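RagB/SusD domain protein (Flavobacterium johnsoniae, PDB 5J5U) probably binds chitin or chitin-derived oligosaccharides at the outer membrane, as a SusD homologue of a chitin-utilization system. Local coordinates at residues V84-I88 and A104-K108. Sequence-based numbering, arbitrary orientation.
Sequences VVDII and AKIMK
Two alpha-helical turns, 84-88 on helix 66-90 and 104-108 on helix 98-119, pack nearly antiparallel: their axes cross at -153° and approach to 9.0 Å. Each turn closes its own backbone bond, I88 N to V84 O (3.0 Å) and K108 N to A104 O (2.8 Å), so side chains pack on side chains and, at A104 O, on backbone; no hydrogen bond joins 84-88 to 104-108. A104 lies at the closest point, its CA 5.9 Å from that of I88. Its methyl is small enough to admit two isoleucines: A104 CB lies 3.5 Å from I87 CG2 and 3.6 Å from I88 CG1, while V84 CG2 rests 3.2 Å from A104 O. K105 points its CA-CB bond away, yet its aliphatic CG meets I88 CD1 at 3.5 Å, and NZ is hydrogen-bonded to Q160 OE1. I106 faces away and packs on W181 and L184 of helix 178-195. M107 offers CB to V84 CG2 (3.7 Å), and its flexible thioether chain, all m, fills space against helix 16-29. K108, chi1 t, lays its methylenes over helix 66-90: CD is 4.1 Å from V85 CG2 and CE 3.6 Å from I88 CD1 (chi1 m, chi2 t), while NZ is hydrogen-bonded to Y124 OH. Consecutive and antiparallel across a short connection, helices 66-90 and 98-119 form a helical hairpin, probably one of the TPR-like helix pairs of the SusD fold.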
loop_
_atom_site.group_PDB
_atom_site.type_symbol
_atom_site.label_atom_id
_atom_site.label_comp_id
_atom_site.label_asym_id
_atom_site.label_seq_id
_atom_site.Cartn_x
_atom_site.Cartn_y
_atom_site.Cartn_z
ATOM N N VAL A 84 14.271 -8.173 12.457
ATOM C CA VAL A 84 15.055 -7.634 11.371
ATOM C C VAL A 84 16.226 -6.819 11.955
ATOM O O VAL A 84 17.325 -6.770 11.365
ATOM C CB VAL A 84 14.161 -6.833 10.417
ATOM C CG1 VAL A 84 13.755 -5.505 11.035
ATOM C CG2 VAL A 84 14.860 -6.648 9.095
ATOM N N VAL A 85 16.013 -6.229 13.139
ATOM C CA VAL A 85 17.115 -5.621 13.885
ATOM C C VAL A 85 18.171 -6.676 14.283
ATOM O O VAL A 85 19.376 -6.470 14.088
ATOM C CB VAL A 85 16.620 -4.891 15.135
ATOM C CG1 VAL A 85 17.793 -4.567 16.064
ATOM C CG2 VAL A 85 15.941 -3.597 14.720
ATOM N N ASP A 86 17.716 -7.813 14.805
ATOM C CA ASP A 86 18.640 -8.904 15.162
ATOM C C ASP A 86 19.416 -9.455 13.958
ATOM O O ASP A 86 20.606 -9.776 14.083
ATOM C CB ASP A 86 17.892 -10.049 15.834
ATOM C CG ASP A 86 17.654 -9.797 17.299
ATOM O OD1 ASP A 86 18.448 -9.031 17.910
ATOM O OD2 ASP A 86 16.662 -10.350 17.835
ATOM N N ILE A 87 18.767 -9.544 12.794
ATOM C CA ILE A 87 19.492 -9.966 11.600
ATOM C C ILE A 87 20.582 -8.953 11.294
ATOM O O ILE A 87 21.737 -9.325 11.113
ATOM C CB ILE A 87 18.605 -10.120 10.371
ATOM C CG1 ILE A 87 17.543 -11.188 10.592
ATOM C CG2 ILE A 87 19.444 -10.537 9.181
ATOM C CD1 ILE A 87 16.473 -11.197 9.514
ATOM N N ILE A 88 20.227 -7.671 11.261
ATOM C CA ILE A 88 21.231 -6.656 10.945
ATOM C C ILE A 88 22.397 -6.722 11.936
ATOM O O ILE A 88 23.567 -6.615 11.541
ATOM C CB ILE A 88 20.615 -5.244 10.932
ATOM C CG1 ILE A 88 19.580 -5.154 9.808
ATOM C CG2 ILE A 88 21.680 -4.177 10.731
ATOM C CD1 ILE A 88 18.827 -3.855 9.753
ATOM N N ALA A 104 18.513 -7.457 4.963
ATOM C CA ALA A 104 17.848 -7.150 6.198
ATOM C C ALA A 104 17.593 -5.652 6.309
ATOM O O ALA A 104 16.499 -5.245 6.688
ATOM C CB ALA A 104 18.661 -7.644 7.369
ATOM N N LYS A 105 18.578 -4.832 5.955
ATOM C CA LYS A 105 18.408 -3.376 6.083
ATOM C C LYS A 105 17.287 -2.877 5.167
ATOM O O LYS A 105 16.450 -2.045 5.583
ATOM C CB LYS A 105 19.718 -2.631 5.787
ATOM C CG LYS A 105 20.579 -2.416 7.037
ATOM C CD LYS A 105 21.902 -1.729 6.728
ATOM C CE LYS A 105 22.642 -2.461 5.625
ATOM N NZ LYS A 105 24.019 -1.965 5.448
ATOM N N ILE A 106 17.250 -3.413 3.940
ATOM C CA ILE A 106 16.176 -3.092 3.005
ATOM C C ILE A 106 14.855 -3.545 3.630
ATOM O O ILE A 106 13.889 -2.777 3.682
ATOM C CB ILE A 106 16.406 -3.743 1.621
ATOM C CG1 ILE A 106 17.672 -3.177 0.988
ATOM C CG2 ILE A 106 15.271 -3.447 0.672
ATOM C CD1 ILE A 106 18.091 -3.900 -0.247
ATOM N N MET A 107 14.848 -4.761 4.181
ATOM C CA MET A 107 13.653 -5.249 4.842
ATOM C C MET A 107 13.226 -4.226 5.887
ATOM O O MET A 107 12.043 -3.874 5.959
ATOM C CB MET A 107 13.882 -6.613 5.504
ATOM C CG MET A 107 13.904 -7.782 4.550
ATOM S SD MET A 107 12.348 -8.072 3.698
ATOM C CE MET A 107 11.234 -8.495 5.026
ATOM N N LYS A 108 14.197 -3.715 6.652
ATOM C CA LYS A 108 13.852 -2.919 7.817
ATOM C C LYS A 108 13.148 -1.650 7.376
ATOM O O LYS A 108 12.247 -1.165 8.072
ATOM C CB LYS A 108 15.074 -2.599 8.671
ATOM C CG LYS A 108 14.784 -1.560 9.755
ATOM C CD LYS A 108 15.505 -1.859 11.056
ATOM C CE LYS A 108 16.858 -1.195 11.121
ATOM N NZ LYS A 108 16.836 0.221 10.689
#